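Local structure of reticulocyte binding protein (3FAW) at residues Q37-Q45 / I51-D59; N78-T86 / L94-P102. The protein is a cell-wall-anchored pullulanase of group B Streptococcus that probably hydrolyses alpha-1,6 branch linkages in pullulan and related alpha-glucans. All coordinates share one frame; numbering follows the deposited sequence.

Contact 1 of 2, residues Q37-Q45 / I51-D59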
ATOM      1  N   GLN A  37      18.593 -17.810  44.114  1.00 25.06           N
ATOM      2  CA  GLN A  37      17.543 -17.387  43.136  1.00 25.66           C
ATOM      3  C   GLN A  37      18.046 -17.399  41.695  1.00 24.92           C
ATOM      4  O   GLN A  37      17.295 -17.075  40.769  1.00 25.40           O
ATOM      5  CB  GLN A  37      17.024 -15.985  43.480  1.00 25.91           C
ATOM      6  CG  GLN A  37      16.430 -15.851  44.879  1.00 26.54           C
ATOM      7  CD  GLN A  37      15.220 -16.741  45.105  1.00 26.99           C
ATOM      8  OE1 GLN A  37      15.077 -17.347  46.165  1.00 27.56           O
ATOM      9  NE2 GLN A  37      14.341 -16.823  44.106  1.00 25.76           N
ATOM     10  N   VAL A  38      19.312 -17.767  41.504  1.00 24.61           N
ATOM     11  CA  VAL A  38      19.914 -17.812  40.173  1.00 23.45           C
ATOM     12  C   VAL A  38      19.467 -19.080  39.443  1.00 23.11           C
ATOM     13  O   VAL A  38      19.768 -20.192  39.884  1.00 21.38           O
ATOM     14  CB  VAL A  38      21.456 -17.777  40.254  1.00 23.87           C
ATOM     15  CG1 VAL A  38      22.078 -17.906  38.866  1.00 23.04           C
ATOM     16  CG2 VAL A  38      21.923 -16.496  40.938  1.00 23.86           C
ATOM     17  N   GLN A  39      18.733 -18.901  38.343  1.00 22.17           N
ATOM     18  CA  GLN A  39      18.237 -20.019  37.534  1.00 22.82           C
ATOM     19  C   GLN A  39      18.311 -19.707  36.036  1.00 22.54           C
ATOM     20  O   GLN A  39      17.986 -18.599  35.610  1.00 22.62           O
ATOM     21  CB  GLN A  39      16.792 -20.356  37.911  1.00 22.84           C
ATOM     22  CG  GLN A  39      16.600 -20.775  39.366  1.00 23.29           C
ATOM     23  CD  GLN A  39      15.164 -21.153  39.691  1.00 24.92           C
ATOM     24  OE1 GLN A  39      14.263 -21.001  38.865  0.10 24.48           O
ATOM     25  NE2 GLN A  39      14.947 -21.648  40.902  0.10 24.28           N
ATOM     26  N   LEU A  40      18.731 -20.701  35.256  1.00 21.96           N
ATOM     27  CA  LEU A  40      18.836 -20.592  33.797  1.00 22.17           C
ATOM     28  C   LEU A  40      17.446 -20.589  33.144  1.00 22.23           C
ATOM     29  O   LEU A  40      16.602 -21.425  33.476  1.00 22.53           O
ATOM     30  CB  LEU A  40      19.671 -21.764  33.261  1.00 21.93           C
ATOM     31  CG  LEU A  40      20.026 -21.838  31.772  1.00 23.05           C
ATOM     32  CD1 LEU A  40      20.938 -20.685  31.355  1.00 20.08           C
ATOM     33  CD2 LEU A  40      20.687 -23.182  31.472  1.00 21.96           C
ATOM     34  N   LYS A  41      17.222 -19.653  32.219  1.00 21.54           N
ATOM     35  CA  LYS A  41      15.924 -19.487  31.552  1.00 21.97           C
ATOM     36  C   LYS A  41      15.945 -19.993  30.106  1.00 22.68           C
ATOM     37  O   LYS A  41      15.097 -20.792  29.700  1.00 22.17           O
ATOM     38  CB  LYS A  41      15.509 -18.011  31.558  1.00 21.88           C
ATOM     39  CG  LYS A  41      15.206 -17.445  32.935  1.00 23.34           C
ATOM     40  CD  LYS A  41      14.896 -15.947  32.875  1.00 24.36           C
ATOM     41  CE  LYS A  41      13.473 -15.661  32.416  1.00 26.45           C
ATOM     42  NZ  LYS A  41      12.463 -15.957  33.475  1.00 29.32           N
ATOM     43  N   ASP A  42      16.909 -19.501  29.333  1.00 22.27           N
ATOM     44  CA  ASP A  42      17.051 -19.877  27.927  1.00 22.41           C
ATOM     45  C   ASP A  42      18.466 -19.576  27.433  1.00 21.37           C
ATOM     46  O   ASP A  42      19.311 -19.094  28.192  1.00 20.86           O
ATOM     47  CB  ASP A  42      16.005 -19.149  27.073  1.00 22.95           C
ATOM     48  CG  ASP A  42      16.072 -17.637  27.223  1.00 25.81           C
ATOM     49  OD1 ASP A  42      16.990 -17.015  26.643  1.00 26.90           O
ATOM     50  OD2 ASP A  42      15.197 -17.069  27.915  1.00 28.49           O
ATOM     51  N   ALA A  43      18.720 -19.872  26.162  1.00 21.31           N
ATOM     52  CA  ALA A  43      20.033 -19.645  25.569  1.00 20.42           C
ATOM     53  C   ALA A  43      19.955 -19.560  24.050  1.00 20.23           C
ATOM     54  O   ALA A  43      19.113 -20.211  23.422  1.00 20.30           O
ATOM     55  CB  ALA A  43      20.992 -20.748  25.983  1.00 20.14           C
ATOM     56  N   GLN A  44      20.836 -18.744  23.474  1.00 19.04           N
ATOM     57  CA  GLN A  44      20.934 -18.593  22.026  1.00 19.46           C
ATOM     58  C   GLN A  44      22.393 -18.613  21.581  1.00 18.99           C
ATOM     59  O   GLN A  44      23.261 -18.050  22.259  1.00 18.62           O
ATOM     60  CB  GLN A  44      20.280 -17.287  21.563  1.00 19.71           C
ATOM     61  CG  GLN A  44      18.807 -17.131  21.944  1.00 22.15           C
ATOM     62  CD  GLN A  44      18.598 -16.657  23.382  1.00 26.32           C
ATOM     63  OE1 GLN A  44      19.390 -15.878  23.913  1.00 25.41           O
ATOM     64  NE2 GLN A  44      17.517 -17.121  24.011  1.00 25.97           N
ATOM     65  N   GLN A  45      22.660 -19.267  20.449  1.00 18.49           N
ATOM     66  CA  GLN A  45      23.975 -19.197  19.808  1.00 18.08           C
ATOM     67  C   GLN A  45      23.994 -18.049  18.793  1.00 18.74           C
ATOM     68  O   GLN A  45      23.181 -18.017  17.862  1.00 18.82           O
ATOM     69  CB  GLN A  45      24.344 -20.519  19.129  1.00 18.64           C
ATOM     70  CG  GLN A  45      25.799 -20.548  18.633  1.00 17.59           C
ATOM     71  CD  GLN A  45      26.261 -21.912  18.157  1.00 16.70           C
ATOM     72  OE1 GLN A  45      25.561 -22.912  18.309  1.00 17.34           O
ATOM     73  NE2 GLN A  45      27.454 -21.956  17.569  1.00 14.06           N
ATOM     74  N   ILE A  51      27.776 -18.250  22.931  1.00 21.42           N
ATOM     75  CA  ILE A  51      26.395 -18.536  23.326  1.00 22.84           C
ATOM     76  C   ILE A  51      25.966 -17.631  24.484  1.00 21.98           C
ATOM     77  O   ILE A  51      26.644 -17.568  25.507  1.00 22.14           O
ATOM     78  CB  ILE A  51      26.223 -20.012  23.753  1.00 23.36           C
ATOM     79  CG1 ILE A  51      26.353 -20.936  22.537  1.00 24.49           C
ATOM     80  CG2 ILE A  51      24.868 -20.229  24.445  1.00 24.03           C
ATOM     81  CD1 ILE A  51      26.190 -22.408  22.861  1.00 24.21           C
ATOM     82  N   GLN A  52      24.845 -16.931  24.321  1.00 22.65           N
ATOM     83  CA  GLN A  52      24.296 -16.107  25.402  1.00 23.47           C
ATOM     84  C   GLN A  52      23.186 -16.858  26.139  1.00 21.60           C
ATOM     85  O   GLN A  52      22.231 -17.329  25.523  1.00 20.87           O
ATOM     86  CB  GLN A  52      23.802 -14.743  24.893  1.00 23.89           C
ATOM     87  CG  GLN A  52      22.747 -14.766  23.798  1.00 26.38           C
ATOM     88  CD  GLN A  52      22.132 -13.398  23.557  1.00 28.68           C
ATOM     89  OE1 GLN A  52      22.790 -12.365  23.720  1.00 31.88           O
ATOM     90  NE2 GLN A  52      20.862 -13.383  23.164  1.00 32.91           N
ATOM     91  N   ALA A  53      23.341 -16.978  27.459  1.00 20.16           N
ATOM     92  CA  ALA A  53      22.385 -17.677  28.316  1.00 19.39           C
ATOM     93  C   ALA A  53      21.696 -16.679  29.232  1.00 18.73           C
ATOM     94  O   ALA A  53      22.364 -15.939  29.962  1.00 17.92           O
ATOM     95  CB  ALA A  53      23.096 -18.738  29.149  1.00 18.76           C
ATOM     96  N   SER A  54      20.367 -16.662  29.200  1.00 17.30           N
ATOM     97  CA  SER A  54      19.593 -15.739  30.025  1.00 17.81           C
ATOM     98  C   SER A  54      19.243 -16.373  31.371  1.00 16.49           C
ATOM     99  O   SER A  54      18.842 -17.539  31.436  1.00 16.41           O
ATOM    100  CB  SER A  54      18.323 -15.308  29.300  1.00 17.84           C
ATOM    101  OG  SER A  54      17.659 -14.292  30.025  1.00 25.63           O
ATOM    102  N   PHE A  55      19.402 -15.597  32.438  1.00 16.05           N
ATOM    103  CA  PHE A  55      19.107 -16.051  33.795  1.00 16.52           C
ATOM    104  C   PHE A  55      18.022 -15.182  34.425  1.00 16.61           C
ATOM    105  O   PHE A  55      17.743 -14.079  33.952  1.00 16.12           O
ATOM    106  CB  PHE A  55      20.375 -16.000  34.658  1.00 17.06           C
ATOM    107  CG  PHE A  55      21.349 -17.115  34.381  1.00 16.25           C
ATOM    108  CD1 PHE A  55      21.519 -18.150  35.294  1.00 18.46           C
ATOM    109  CD2 PHE A  55      22.092 -17.135  33.204  1.00 17.25           C
ATOM    110  CE1 PHE A  55      22.417 -19.185  35.039  1.00 19.77           C
ATOM    111  CE2 PHE A  55      22.988 -18.165  32.942  1.00 15.70           C
ATOM    112  CZ  PHE A  55      23.151 -19.192  33.860  1.00 16.65           C
ATOM    113  N   THR A  56      17.405 -15.695  35.487  1.00 17.19           N
ATOM    114  CA  THR A  56      16.500 -14.896  36.317  1.00 16.96           C
ATOM    115  C   THR A  56      17.260 -13.692  36.882  1.00 17.69           C
ATOM    116  O   THR A  56      16.775 -12.561  36.836  1.00 17.59           O
ATOM    117  CB  THR A  56      15.924 -15.723  37.489  1.00 16.87           C
ATOM    118  OG1 THR A  56      16.993 -16.378  38.186  1.00 15.91           O
ATOM    119  CG2 THR A  56      14.932 -16.768  36.983  1.00 15.53           C
ATOM    120  N   THR A  57      18.454 -13.956  37.409  1.00 19.12           N
ATOM    121  CA  THR A  57      19.348 -12.906  37.905  1.00 19.94           C
ATOM    122  C   THR A  57      20.780 -13.428  38.059  1.00 20.71           C
ATOM    123  O   THR A  57      20.991 -14.633  38.233  1.00 20.99           O
ATOM    124  CB  THR A  57      18.867 -12.343  39.264  1.00 20.10           C
ATOM    125  OG1 THR A  57      19.845 -11.432  39.782  1.00 19.69           O
ATOM    126  CG2 THR A  57      18.636 -13.467  40.271  1.00 20.75           C
ATOM    127  N   LEU A  58      21.752 -12.516  37.988  1.00 21.19           N
ATOM    128  CA  LEU A  58      23.164 -12.846  38.239  1.00 22.16           C
ATOM    129  C   LEU A  58      23.722 -12.185  39.513  1.00 23.17           C
ATOM    130  O   LEU A  58      24.919 -12.285  39.783  1.00 23.68           O
ATOM    131  CB  LEU A  58      24.026 -12.469  37.027  1.00 21.88           C
ATOM    132  CG  LEU A  58      23.759 -13.258  35.742  1.00 19.98           C
ATOM    133  CD1 LEU A  58      24.543 -12.672  34.577  1.00 20.61           C
ATOM    134  CD2 LEU A  58      24.095 -14.732  35.920  1.00 19.01           C
ATOM    135  N   ASP A  59      22.861 -11.525  40.290  1.00 23.65           N
ATOM    136  CA  ASP A  59      23.263 -10.949  41.582  1.00 23.60           C
ATOM    137  C   ASP A  59      22.777 -11.816  42.739  1.00 23.90           C
ATOM    138  O   ASP A  59      23.150 -12.984  42.851  1.00 23.83           O
ATOM    139  CB  ASP A  59      22.768  -9.498  41.739  1.00 23.94           C
ATOM    140  CG  ASP A  59      21.253  -9.360  41.632  1.00 23.67           C
ATOM    141  OD1 ASP A  59      20.520 -10.233  42.146  0.10 23.42           O
ATOM    142  OD2 ASP A  59      20.793  -8.364  41.036  0.10 22.47           O
TER
HETATM  143  O   HOH W   1      19.862 -15.298  26.243  1.00 31.55           O
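Leu40 lays CD1 over one face of the Phe55 ring, a CH-pi contact 4.0 Å from the ring centroid, in an antiparallel beta hairpin that carries a classic bulge. With CG anti to the backbone N (chi1 -175°), the side chain ends closer to the facing strand than it starts, and the same methyl also meets Ala53 CB at 3.6 Å. Leu58 CD2 lies over the opposite face of the ring, toward its rim, and Val38 CG1 packs against CD1 of Phe55. At the bulge Lys41 and Asp42 both face Ser54: Lys41 N donates to Ser54 O at 2.8 Å, while the bond from Asp42 N to that oxygen is weak. Lys41 CD, meanwhile, rests against the Phe55 carbonyl. Beyond the Leu40-Phe55 pair, Thr56 N still donates to Gln39 O, and its OG1 adds two bonds, donating to Gln37 O at 2.7 Å and accepting from Gln39 N. The other face of the hairpin is polar: Gln44 OE1 accepts from Gln52 NE2 at 3.0 Å, with the two amide planes nearly perpendicular, 82° apart.

Beyond this first shell, Ile109 and Tyr111 of strand 108-111 and Val116 of strand 114-120 pack on Leu40, and Tyr111 meets Phe55 edge-to-face. On the polar face, Gln44 bends at chi2 (81°), which brings its NE2 to Asp42 OD1 at 2.7 Å, above the carboxylate plane.

Contact 2 of 2, residues N78-T86 / L94-P102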
ATOM      1  N   ASN A  78      27.685 -35.087  24.681  1.00 30.59           N
ATOM      2  CA  ASN A  78      29.122 -35.046  24.968  1.00 29.57           C
ATOM      3  C   ASN A  78      29.556 -33.661  25.442  1.00 27.97           C
ATOM      4  O   ASN A  78      29.117 -32.645  24.900  1.00 27.93           O
ATOM      5  CB  ASN A  78      29.935 -35.452  23.734  1.00 30.00           C
ATOM      6  CG  ASN A  78      29.642 -36.876  23.274  1.00 30.65           C
ATOM      7  OD1 ASN A  78      29.577 -37.149  22.075  1.00 33.34           O
ATOM      8  ND2 ASN A  78      29.464 -37.789  24.228  1.00 29.30           N
ATOM      9  N   ALA A  79      30.432 -33.638  26.443  1.00 26.71           N
ATOM     10  CA  ALA A  79      30.858 -32.401  27.103  1.00 25.62           C
ATOM     11  C   ALA A  79      31.663 -31.483  26.184  1.00 24.32           C
ATOM     12  O   ALA A  79      32.544 -31.939  25.454  1.00 23.36           O
ATOM     13  CB  ALA A  79      31.673 -32.733  28.356  1.00 25.67           C
ATOM     14  N   ILE A  80      31.352 -30.188  26.231  1.00 23.77           N
ATOM     15  CA  ILE A  80      32.085 -29.174  25.473  1.00 23.15           C
ATOM     16  C   ILE A  80      32.843 -28.262  26.441  1.00 23.21           C
ATOM     17  O   ILE A  80      32.299 -27.838  27.464  1.00 22.95           O
ATOM     18  CB  ILE A  80      31.142 -28.326  24.585  1.00 23.62           C
ATOM     19  CG1 ILE A  80      30.278 -29.223  23.694  1.00 24.18           C
ATOM     20  CG2 ILE A  80      31.944 -27.361  23.719  1.00 20.41           C
ATOM     21  CD1 ILE A  80      31.069 -30.044  22.685  1.00 25.44           C
ATOM     22  N   GLN A  81      34.100 -27.969  26.114  1.00 22.20           N
ATOM     23  CA  GLN A  81      34.954 -27.158  26.977  1.00 22.58           C
ATOM     24  C   GLN A  81      34.578 -25.680  26.890  1.00 21.41           C
ATOM     25  O   GLN A  81      34.492 -25.116  25.800  1.00 21.64           O
ATOM     26  CB  GLN A  81      36.429 -27.350  26.603  1.00 23.27           C
ATOM     27  CG  GLN A  81      37.417 -26.724  27.589  1.00 24.05           C
ATOM     28  CD  GLN A  81      38.850 -27.197  27.370  1.00 25.76           C
ATOM     29  OE1 GLN A  81      39.202 -27.689  26.298  0.10 25.12           O
ATOM     30  NE2 GLN A  81      39.683 -27.045  28.394  0.10 25.22           N
ATOM     31  N   ILE A  82      34.349 -25.066  28.046  1.00 20.27           N
ATOM     32  CA  ILE A  82      34.085 -23.636  28.133  1.00 19.91           C
ATOM     33  C   ILE A  82      35.419 -22.890  28.192  1.00 19.80           C
ATOM     34  O   ILE A  82      36.178 -23.050  29.148  1.00 18.84           O
ATOM     35  CB  ILE A  82      33.239 -23.296  29.378  1.00 20.37           C
ATOM     36  CG1 ILE A  82      31.891 -24.019  29.313  1.00 18.53           C
ATOM     37  CG2 ILE A  82      33.034 -21.783  29.501  1.00 19.04           C
ATOM     38  CD1 ILE A  82      30.980 -23.737  30.492  1.00 20.01           C
ATOM     39  N   SER A  83      35.700 -22.084  27.168  1.00 19.03           N
ATOM     40  CA  SER A  83      36.945 -21.313  27.106  1.00 18.87           C
ATOM     41  C   SER A  83      36.963 -20.169  28.121  1.00 18.82           C
ATOM     42  O   SER A  83      37.972 -19.944  28.786  1.00 20.14           O
ATOM     43  CB  SER A  83      37.175 -20.766  25.691  1.00 19.04           C
ATOM     44  OG  SER A  83      37.439 -21.820  24.781  0.50 15.42           O
ATOM     45  N   ASP A  84      35.845 -19.453  28.227  1.00 18.47           N
ATOM     46  CA  ASP A  84      35.686 -18.370  29.206  1.00 17.82           C
ATOM     47  C   ASP A  84      34.204 -17.973  29.300  1.00 17.54           C
ATOM     48  O   ASP A  84      33.394 -18.364  28.449  1.00 16.52           O
ATOM     49  CB  ASP A  84      36.530 -17.154  28.792  1.00 18.04           C
ATOM     50  CG  ASP A  84      36.805 -16.193  29.943  1.00 20.20           C
ATOM     51  OD1 ASP A  84      36.397 -16.467  31.097  1.00 21.98           O
ATOM     52  OD2 ASP A  84      37.434 -15.150  29.682  1.00 19.68           O
ATOM     53  N   ILE A  85      33.854 -17.216  30.339  1.00 16.75           N
ATOM     54  CA  ILE A  85      32.520 -16.617  30.456  1.00 15.89           C
ATOM     55  C   ILE A  85      32.600 -15.140  30.849  1.00 15.72           C
ATOM     56  O   ILE A  85      33.577 -14.699  31.459  1.00 16.91           O
ATOM     57  CB  ILE A  85      31.616 -17.374  31.467  1.00 16.29           C
ATOM     58  CG1 ILE A  85      32.140 -17.240  32.902  1.00 16.11           C
ATOM     59  CG2 ILE A  85      31.500 -18.840  31.080  1.00 14.42           C
ATOM     60  CD1 ILE A  85      31.236 -17.889  33.928  1.00 16.51           C
ATOM     61  N   THR A  86      31.564 -14.388  30.487  1.00 15.74           N
ATOM     62  CA  THR A  86      31.443 -12.972  30.839  1.00 15.22           C
ATOM     63  C   THR A  86      30.051 -12.742  31.421  1.00 14.95           C
ATOM     64  O   THR A  86      29.062 -13.179  30.844  1.00 15.27           O
ATOM     65  CB  THR A  86      31.650 -12.058  29.603  1.00 15.09           C
ATOM     66  OG1 THR A  86      32.993 -12.193  29.124  1.00 14.62           O
ATOM     67  CG2 THR A  86      31.394 -10.592  29.949  1.00 12.56           C
ATOM     68  N   LEU A  94      24.559 -14.373  30.664  1.00 22.03           N
ATOM     69  CA  LEU A  94      25.915 -14.889  30.744  1.00 22.25           C
ATOM     70  C   LEU A  94      26.384 -15.226  29.333  1.00 21.15           C
ATOM     71  O   LEU A  94      25.762 -16.036  28.645  1.00 21.63           O
ATOM     72  CB  LEU A  94      25.920 -16.141  31.620  1.00 22.53           C
ATOM     73  CG  LEU A  94      27.255 -16.833  31.895  1.00 24.08           C
ATOM     74  CD1 LEU A  94      28.136 -15.958  32.773  1.00 26.38           C
ATOM     75  CD2 LEU A  94      27.005 -18.182  32.546  1.00 22.40           C
ATOM     76  N   ILE A  95      27.474 -14.600  28.897  1.00 20.55           N
ATOM     77  CA  ILE A  95      28.049 -14.886  27.580  1.00 19.11           C
ATOM     78  C   ILE A  95      29.093 -15.998  27.733  1.00 18.29           C
ATOM     79  O   ILE A  95      30.065 -15.847  28.471  1.00 19.21           O
ATOM     80  CB  ILE A  95      28.671 -13.632  26.925  1.00 19.16           C
ATOM     81  CG1 ILE A  95      27.647 -12.491  26.870  1.00 19.85           C
ATOM     82  CG2 ILE A  95      29.165 -13.948  25.520  1.00 16.17           C
ATOM     83  CD1 ILE A  95      27.632 -11.619  28.110  1.00 20.32           C
ATOM     84  N   ILE A  96      28.866 -17.113  27.039  1.00 16.99           N
ATOM     85  CA  ILE A  96      29.677 -18.321  27.170  1.00 14.95           C
ATOM     86  C   ILE A  96      30.516 -18.508  25.908  1.00 16.00           C
ATOM     87  O   ILE A  96      29.970 -18.540  24.801  1.00 16.01           O
ATOM     88  CB  ILE A  96      28.780 -19.576  27.362  1.00 15.29           C
ATOM     89  CG1 ILE A  96      27.761 -19.355  28.490  1.00 14.19           C
ATOM     90  CG2 ILE A  96      29.633 -20.802  27.652  1.00 13.08           C
ATOM     91  CD1 ILE A  96      26.616 -20.358  28.496  1.00 12.57           C
ATOM     92  N   LYS A  97      31.835 -18.639  26.083  1.00 14.90           N
ATOM     93  CA  LYS A  97      32.781 -18.786  24.973  1.00 14.75           C
ATOM     94  C   LYS A  97      33.340 -20.204  24.879  1.00 15.45           C
ATOM     95  O   LYS A  97      33.575 -20.865  25.898  1.00 14.73           O
ATOM     96  CB  LYS A  97      33.951 -17.807  25.121  1.00 15.43           C
ATOM     97  CG  LYS A  97      33.553 -16.338  25.118  0.50 13.58           C
ATOM     98  CD  LYS A  97      34.774 -15.450  25.302  0.50 13.18           C
ATOM     99  CE  LYS A  97      34.390 -14.026  25.668  0.50  9.31           C
ATOM    100  NZ  LYS A  97      33.732 -13.310  24.533  0.60  3.91           N
ATOM    101  N   GLY A  98      33.581 -20.643  23.645  1.00 14.92           N
ATOM    102  CA  GLY A  98      34.107 -21.977  23.360  1.00 15.43           C
ATOM    103  C   GLY A  98      33.988 -22.281  21.876  1.00 16.06           C
ATOM    104  O   GLY A  98      33.629 -21.408  21.098  1.00 16.95           O
ATOM    105  N   ASP A  99      34.295 -23.513  21.482  1.00 15.78           N
ATOM    106  CA  ASP A  99      34.180 -23.927  20.081  1.00 16.31           C
ATOM    107  C   ASP A  99      32.843 -24.638  19.883  1.00 15.37           C
ATOM    108  O   ASP A  99      32.699 -25.817  20.214  1.00 14.43           O
ATOM    109  CB  ASP A  99      35.357 -24.836  19.688  1.00 16.26           C
ATOM    110  CG  ASP A  99      35.408 -25.133  18.190  1.00 17.50           C
ATOM    111  OD1 ASP A  99      34.375 -25.022  17.493  1.00 13.60           O
ATOM    112  OD2 ASP A  99      36.504 -25.481  17.704  1.00 20.38           O
ATOM    113  N   PHE A 100      31.864 -23.911  19.352  1.00 16.86           N
ATOM    114  CA  PHE A 100      30.499 -24.429  19.217  1.00 18.03           C
ATOM    115  C   PHE A 100      30.130 -24.666  17.751  1.00 18.99           C
ATOM    116  O   PHE A 100      29.409 -23.873  17.139  1.00 18.56           O
ATOM    117  CB  PHE A 100      29.507 -23.473  19.881  1.00 17.80           C
ATOM    118  CG  PHE A 100      29.810 -23.193  21.329  1.00 18.04           C
ATOM    119  CD1 PHE A 100      29.876 -24.227  22.253  1.00 19.34           C
ATOM    120  CD2 PHE A 100      30.011 -21.891  21.772  1.00 19.61           C
ATOM    121  CE1 PHE A 100      30.145 -23.969  23.595  1.00 20.94           C
ATOM    122  CE2 PHE A 100      30.282 -21.625  23.105  1.00 18.35           C
ATOM    123  CZ  PHE A 100      30.350 -22.666  24.021  1.00 20.24           C
ATOM    124  N   ASN A 101      30.627 -25.774  17.203  1.00 19.81           N
ATOM    125  CA  ASN A 101      30.369 -26.152  15.811  1.00 21.30           C
ATOM    126  C   ASN A 101      28.876 -26.417  15.611  1.00 21.83           C
ATOM    127  O   ASN A 101      28.327 -27.334  16.227  1.00 21.32           O
ATOM    128  CB  ASN A 101      31.191 -27.398  15.440  1.00 21.87           C
ATOM    129  CG  ASN A 101      31.151 -27.729  13.946  1.00 22.88           C
ATOM    130  OD1 ASN A 101      30.380 -27.154  13.177  1.00 21.89           O
ATOM    131  ND2 ASN A 101      31.993 -28.672  13.537  1.00 22.00           N
ATOM    132  N   PRO A 102      28.208 -25.611  14.758  1.00 22.62           N
ATOM    133  CA  PRO A 102      26.761 -25.782  14.580  1.00 23.26           C
ATOM    134  C   PRO A 102      26.349 -27.147  14.014  1.00 24.07           C
ATOM    135  O   PRO A 102      25.197 -27.546  14.172  1.00 23.02           O
ATOM    136  CB  PRO A 102      26.377 -24.645  13.620  1.00 23.50           C
ATOM    137  CG  PRO A 102      27.636 -24.220  12.970  1.00 23.41           C
ATOM    138  CD  PRO A 102      28.740 -24.504  13.936  1.00 22.68           C
TER
HETATM  139  O   HOH W   2      35.234 -25.652  23.160  1.00 19.92           O
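Ile85 sets its side chain against Leu94 near the closed end of this pairing. Its CB lies 3.7 Å from Ile95 O and also touches Leu94 CD1; CG1 sits between the backbone N and the carbonyl carbon (chi1 67°), and from there the extended chain carries CD1 to 3.8 Å from Leu94 CD1. The other branch, CG2, approaches Ile96 more loosely. Helix 64-69 packs on this apolar side through Ile66 and Leu67, both of which touch Ile85. Further along, Ile82 CG2 meets Ile96 CG2 at 4.0 Å, and Ile80 CG2 comes obliquely upon CE1 of Phe100.

The two strands form a beta hairpin, antiparallel and interrupted by a classic bulge at which Ser83 and Asp84 both face Lys97. Ser83 N donates to Lys97 O at 2.8 Å, bent to 138° at the hydrogen; Lys97 N returns a straighter bond to Asp84 O. Thr86 and Ile95 then exchange a pair of backbone bonds, each 2.9 Å long.

On the face carrying Asp84 and Lys97, the lysine's CB and CG run beside Asp84 O and its CE passes Thr86 OG1. The ammonium does not reach the carboxylate: Asp84 OD1 instead accepts from Ile85 N and forms a salt bridge with Lys63. Past the bulge the two chain segments are joined by water 2, which donates to Gln81 O at 2.8 Å and accepts from Asp99 N.

Contacts 1 and 2 are successive hairpins of one mixed sheet, their centres 14 Å apart, joined where strand 50-55 runs antiparallel beside strand 93-98. Their backbones meet through a probable hydrogen bond of 2.7 Å between Ile96 N and Ile51 O. A second probable bond, Gln45 NE2 to Phe100 O at 2.8 Å, ties the first strand of contact 1 to the segment after the last strand of contact 2. Apolar packing continues across the seam, with Phe55 CE2 3.8 Å from Leu94 CB. The hairpins lie about 42 and 46 Å from the chain's centre, in the first domain of the crystallised fragment, probably N2, separate from the closed parallel barrel expected to hold the active site.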